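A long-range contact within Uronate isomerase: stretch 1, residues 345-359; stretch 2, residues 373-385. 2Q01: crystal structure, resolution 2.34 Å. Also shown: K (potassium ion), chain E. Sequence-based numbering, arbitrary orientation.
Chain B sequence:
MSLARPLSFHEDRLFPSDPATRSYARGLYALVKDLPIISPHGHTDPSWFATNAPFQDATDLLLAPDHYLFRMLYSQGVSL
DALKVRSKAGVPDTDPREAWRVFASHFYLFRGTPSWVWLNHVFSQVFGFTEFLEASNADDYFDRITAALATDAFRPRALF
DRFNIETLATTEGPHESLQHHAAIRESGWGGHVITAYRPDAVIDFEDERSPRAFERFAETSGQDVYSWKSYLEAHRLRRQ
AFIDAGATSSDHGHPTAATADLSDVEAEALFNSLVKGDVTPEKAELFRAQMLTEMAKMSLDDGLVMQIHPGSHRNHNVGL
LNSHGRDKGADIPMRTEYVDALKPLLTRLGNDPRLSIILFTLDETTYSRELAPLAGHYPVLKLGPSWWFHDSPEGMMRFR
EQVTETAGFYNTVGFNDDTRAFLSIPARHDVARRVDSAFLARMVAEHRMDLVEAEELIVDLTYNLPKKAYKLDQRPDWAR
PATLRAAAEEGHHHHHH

Stretch 1 (345-359) LLTRLGNDPRLSIIL
Stretch 2, residues 373-385: PLAGHYPVLKLGP

How are the two stretches joined? Strand 357-359 lies beside the strand that starts at Leu381 in parallel register, Ile357 opposite Leu381, Ile358 opposite Lys382 and Leu359 opposite Leu383, with CA-CA separations of 4.9, 4.6 and 5.1 Å; the strand axes cross at -38°. Four backbone hydrogen bonds form the ladder. Ile357 N donates to Val380 O (2.7 Å, 168°), Lys382 N to Ile357 O (2.8 Å), Leu359 N to Lys382 O (2.8 Å, 171°) and Gly384 N to Leu359 O (2.8 Å, 170°). Ile357 and Leu359 thus use both N and O in the ladder, as parallel pairing requires, and the bond from Lys382 N is the most bent, at 132°. Ile357 O also lies 3.5 Å from Leu381 CA, and Lys382 O lies 3.4 Å from Ile358 CA, both as CA-H...O contacts. Phi/psi are extended along both strands: -117/136, -117/118 and -97/135 at Ile357, Ile358 and Leu359; -99/136, -136/159 and -104/130 at Leu381, Lys382 and Leu383.

What serves the polar atoms beyond the ladder? Leu359 O accepts a second hydrogen bond, from water 1 at 2.7 Å, and the same water donates to Gly384 O at 2.7 Å, so it bridges the end of the ladder. Water 2 donates to Pro379 O at 3.1 Å and accepts from Lys382 NZ at 2.9 Å. It is also a ligand of the potassium ion K, 2.6 Å from it; K further binds Ala375 O at 2.9 Å, Tyr378 O at 2.7 Å and Leu381 O at 2.6 Å, with two more atoms from elsewhere in the structure. Three carbonyls of stretch 2 therefore converge on one cation. Asn351 OD1 and ND2, His377 NE2 and Tyr378 OH are hydrogen-bonded elsewhere in the structure.

How does the backbone on each side lead into its strand? The helix that enters stretch 1 from earlier in the chain runs into a type I turn from Leu349 to Asp352; Gly350 N donates to Leu346 O (2.9 Å). Asp352 (chi1 t) then receives Arg354: its OD1 takes Arg354 N at 2.9 Å, while OD2 forms a salt bridge with Arg354 NH2 at 3.0 Å. In stretch 2, a type I turn from Tyr378 to Leu381 is closed weakly by Leu381 N to Tyr378 O (3.4 Å).

Which side chains fill the space between? Val380 (chi1 m) points toward stretch 1, its CG1 3.2 Å from Asp352 O, its CG2 3.4 Å from Gly350 O. Leu346 (m, t) places CD2 over one face of the Tyr378 ring, 4.0 Å from the centroid. On the sheet face shared by Ile357, Leu359, Leu381 and Leu383, Leu359 (m, t) brings CD1 to 3.8 Å from Leu381 CG. Leu381 is off-rotamer, at -102° and 28°. Ile358 (m, t) and Lys382 (-129°, 92°, t, t) occupy the other face, the lysine's end leading away to water 2.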

# COMPACT_ATOMS: atom_id res chain seq x y z
N LEU B 345 -13.04 18.43 -14.14
CA LEU B 345 -12.09 18.99 -15.11
C LEU B 345 -11.91 18.07 -16.31
O LEU B 345 -11.79 18.54 -17.45
CB LEU B 345 -10.74 19.27 -14.44
CG LEU B 345 -9.50 19.70 -15.24
CD1 LEU B 345 -9.77 20.91 -16.15
CD2 LEU B 345 -8.33 20.00 -14.31
N LEU B 346 -11.90 16.76 -16.05
CA LEU B 346 -11.68 15.76 -17.10
C LEU B 346 -12.90 15.58 -18.00
O LEU B 346 -12.77 15.18 -19.16
CB LEU B 346 -11.25 14.43 -16.48
CG LEU B 346 -9.82 14.38 -15.92
CD1 LEU B 346 -9.63 13.18 -15.03
CD2 LEU B 346 -8.78 14.39 -17.03
N THR B 347 -14.08 15.86 -17.46
CA THR B 347 -15.31 15.85 -18.24
C THR B 347 -15.30 17.01 -19.23
O THR B 347 -15.73 16.88 -20.38
CB THR B 347 -16.56 15.90 -17.33
OG1 THR B 347 -16.50 14.81 -16.40
CG2 THR B 347 -17.86 15.80 -18.13
N ARG B 348 -14.78 18.15 -18.77
CA ARG B 348 -14.70 19.33 -19.62
C ARG B 348 -13.56 19.22 -20.62
O ARG B 348 -13.76 19.41 -21.82
CB ARG B 348 -14.55 20.59 -18.76
CG ARG B 348 -14.65 21.88 -19.56
CD ARG B 348 -14.12 23.08 -18.78
NE ARG B 348 -14.23 24.31 -19.56
CZ ARG B 348 -15.32 25.08 -19.63
NH1 ARG B 348 -16.43 24.75 -18.96
NH2 ARG B 348 -15.31 26.17 -20.37
N LEU B 349 -12.36 18.89 -20.13
CA LEU B 349 -11.13 19.04 -20.90
C LEU B 349 -10.23 17.81 -21.01
O LEU B 349 -9.09 17.92 -21.45
CB LEU B 349 -10.31 20.20 -20.33
CG LEU B 349 -10.92 21.61 -20.36
CD1 LEU B 349 -10.07 22.57 -19.56
CD2 LEU B 349 -11.10 22.10 -21.79
N GLY B 350 -10.73 16.63 -20.63
CA GLY B 350 -9.89 15.43 -20.56
C GLY B 350 -9.41 14.87 -21.88
O GLY B 350 -8.39 14.19 -21.92
N ASN B 351 -10.14 15.17 -22.96
CA ASN B 351 -9.81 14.66 -24.29
C ASN B 351 -9.26 15.74 -25.21
O ASN B 351 -9.20 15.56 -26.43
CB ASN B 351 -11.04 13.99 -24.92
CG ASN B 351 -11.73 13.01 -23.97
OD1 ASN B 351 -12.93 13.12 -23.70
ND2 ASN B 351 -10.97 12.04 -23.47
N ASP B 352 -8.86 16.87 -24.64
CA ASP B 352 -8.31 17.99 -25.40
C ASP B 352 -6.83 17.76 -25.71
O ASP B 352 -6.06 17.42 -24.81
CB ASP B 352 -8.50 19.30 -24.63
CG ASP B 352 -8.39 20.53 -25.52
OD1 ASP B 352 -7.26 20.85 -25.96
OD2 ASP B 352 -9.42 21.18 -25.77
N PRO B 353 -6.42 17.95 -26.98
CA PRO B 353 -5.01 17.80 -27.37
C PRO B 353 -4.06 18.86 -26.79
O PRO B 353 -2.89 18.55 -26.54
CB PRO B 353 -5.06 17.93 -28.90
CG PRO B 353 -6.50 17.72 -29.28
CD PRO B 353 -7.28 18.27 -28.14
N ARG B 354 -4.56 20.07 -26.56
CA ARG B 354 -3.72 21.21 -26.15
C ARG B 354 -3.36 21.22 -24.66
O ARG B 354 -2.47 21.97 -24.24
CB ARG B 354 -4.40 22.54 -26.52
CG ARG B 354 -4.77 22.68 -27.99
CD ARG B 354 -5.77 23.81 -28.19
NE ARG B 354 -7.11 23.46 -27.73
CZ ARG B 354 -8.08 24.33 -27.48
NH1 ARG B 354 -7.88 25.64 -27.63
NH2 ARG B 354 -9.27 23.90 -27.06
N LEU B 355 -4.06 20.41 -23.86
CA LEU B 355 -3.85 20.41 -22.42
C LEU B 355 -2.89 19.31 -21.96
O LEU B 355 -2.98 18.16 -22.39
CB LEU B 355 -5.19 20.30 -21.68
CG LEU B 355 -5.19 20.38 -20.15
CD1 LEU B 355 -4.67 21.73 -19.65
CD2 LEU B 355 -6.56 20.07 -19.58
N SER B 356 -1.97 19.69 -21.08
CA SER B 356 -1.02 18.76 -20.50
C SER B 356 -1.00 18.93 -18.98
O SER B 356 -0.64 20.01 -18.47
CB SER B 356 0.37 18.98 -21.11
OG SER B 356 1.26 17.95 -20.72
N ILE B 357 -1.42 17.88 -18.27
CA ILE B 357 -1.42 17.86 -16.80
C ILE B 357 -0.47 16.77 -16.27
O ILE B 357 -0.45 15.66 -16.78
CB ILE B 357 -2.86 17.68 -16.23
CG1 ILE B 357 -3.82 18.72 -16.81
CG2 ILE B 357 -2.88 17.76 -14.71
CD1 ILE B 357 -5.25 18.58 -16.36
N ILE B 358 0.32 17.10 -15.25
CA ILE B 358 1.20 16.14 -14.60
C ILE B 358 0.78 15.96 -13.15
O ILE B 358 0.81 16.92 -12.38
CB ILE B 358 2.69 16.55 -14.69
CG1 ILE B 358 3.09 16.83 -16.14
CG2 ILE B 358 3.58 15.45 -14.10
CD1 ILE B 358 4.50 17.36 -16.30
N LEU B 359 0.39 14.74 -12.78
CA LEU B 359 -0.11 14.45 -11.44
C LEU B 359 0.97 13.87 -10.53
O LEU B 359 1.73 12.97 -10.92
CB LEU B 359 -1.27 13.46 -11.50
CG LEU B 359 -2.54 13.82 -12.26
CD1 LEU B 359 -3.41 12.58 -12.36
CD2 LEU B 359 -3.29 14.98 -11.61
N PRO B 373 -4.19 3.94 -13.66
CA PRO B 373 -5.44 3.80 -14.45
C PRO B 373 -5.94 5.08 -15.13
O PRO B 373 -6.41 5.02 -16.26
CB PRO B 373 -6.44 3.32 -13.41
CG PRO B 373 -5.60 2.53 -12.45
CD PRO B 373 -4.37 3.37 -12.31
N LEU B 374 -5.83 6.22 -14.44
CA LEU B 374 -6.22 7.51 -15.00
C LEU B 374 -5.26 7.95 -16.10
O LEU B 374 -5.68 8.37 -17.18
CB LEU B 374 -6.31 8.59 -13.90
CG LEU B 374 -7.56 8.65 -13.01
CD1 LEU B 374 -7.32 9.62 -11.86
CD2 LEU B 374 -8.80 9.06 -13.79
N ALA B 375 -3.96 7.85 -15.81
CA ALA B 375 -2.94 8.32 -16.74
C ALA B 375 -2.71 7.36 -17.90
O ALA B 375 -2.25 7.79 -18.97
CB ALA B 375 -1.64 8.61 -16.03
N GLY B 376 -3.04 6.09 -17.72
CA GLY B 376 -3.02 5.11 -18.80
C GLY B 376 -4.23 5.19 -19.72
O GLY B 376 -4.36 4.38 -20.64
N HIS B 377 -5.13 6.14 -19.47
CA HIS B 377 -6.31 6.35 -20.31
C HIS B 377 -6.42 7.76 -20.90
O HIS B 377 -6.61 7.91 -22.10
CB HIS B 377 -7.61 6.02 -19.56
CG HIS B 377 -8.84 6.47 -20.27
ND1 HIS B 377 -9.33 5.83 -21.39
CD2 HIS B 377 -9.65 7.54 -20.07
CE1 HIS B 377 -10.41 6.46 -21.82
NE2 HIS B 377 -10.62 7.51 -21.05
N TYR B 378 -6.35 8.78 -20.05
CA TYR B 378 -6.61 10.16 -20.48
C TYR B 378 -5.45 10.76 -21.25
O TYR B 378 -4.32 10.69 -20.77
CB TYR B 378 -6.95 11.04 -19.28
CG TYR B 378 -8.36 10.86 -18.78
CD1 TYR B 378 -8.62 10.08 -17.65
CD2 TYR B 378 -9.43 11.45 -19.44
CE1 TYR B 378 -9.93 9.90 -17.19
CE2 TYR B 378 -10.73 11.29 -18.99
CZ TYR B 378 -10.97 10.51 -17.87
OH TYR B 378 -12.27 10.35 -17.44
N PRO B 379 -5.71 11.34 -22.44
CA PRO B 379 -4.70 12.02 -23.26
C PRO B 379 -3.93 13.13 -22.54
O PRO B 379 -2.75 13.36 -22.83
CB PRO B 379 -5.53 12.62 -24.39
CG PRO B 379 -6.69 11.74 -24.49
CD PRO B 379 -7.03 11.36 -23.09
N VAL B 380 -4.58 13.79 -21.58
CA VAL B 380 -4.03 14.98 -20.94
C VAL B 380 -3.17 14.71 -19.70
O VAL B 380 -2.43 15.58 -19.26
CB VAL B 380 -5.16 15.96 -20.56
CG1 VAL B 380 -5.85 16.45 -21.80
CG2 VAL B 380 -6.16 15.31 -19.64
N LEU B 381 -3.27 13.50 -19.14
CA LEU B 381 -2.69 13.20 -17.82
C LEU B 381 -1.36 12.48 -17.92
O LEU B 381 -1.22 11.55 -18.71
CB LEU B 381 -3.67 12.33 -17.03
CG LEU B 381 -4.55 12.94 -15.93
CD1 LEU B 381 -4.87 14.41 -16.13
CD2 LEU B 381 -5.81 12.10 -15.77
N LYS B 382 -0.40 12.88 -17.11
CA LYS B 382 0.90 12.22 -17.08
C LYS B 382 1.26 12.07 -15.62
O LYS B 382 0.74 12.80 -14.79
CB LYS B 382 1.93 13.09 -17.79
CG LYS B 382 2.75 12.40 -18.85
CD LYS B 382 2.12 12.52 -20.21
CE LYS B 382 3.16 12.48 -21.31
NZ LYS B 382 2.52 12.07 -22.59
N LEU B 383 2.16 11.14 -15.30
CA LEU B 383 2.55 10.92 -13.91
C LEU B 383 3.90 11.50 -13.58
O LEU B 383 4.87 11.28 -14.29
CB LEU B 383 2.51 9.44 -13.56
CG LEU B 383 1.11 8.84 -13.53
CD1 LEU B 383 1.14 7.46 -12.96
CD2 LEU B 383 0.14 9.72 -12.76
N GLY B 384 3.94 12.26 -12.49
CA GLY B 384 5.19 12.81 -12.00
C GLY B 384 5.89 11.76 -11.18
O GLY B 384 5.27 10.80 -10.75
N PRO B 385 7.21 11.94 -10.95
CA PRO B 385 7.95 10.97 -10.14
C PRO B 385 7.51 10.99 -8.69
O PRO B 385 6.77 11.89 -8.27
CB PRO B 385 9.40 11.46 -10.25
CG PRO B 385 9.29 12.91 -10.56
CD PRO B 385 8.08 13.03 -11.44
K K E . -1.67 10.02 -20.73
O HOH W 1 2.70 10.65 -9.97
O HOH W 2 -0.36 11.49 -22.46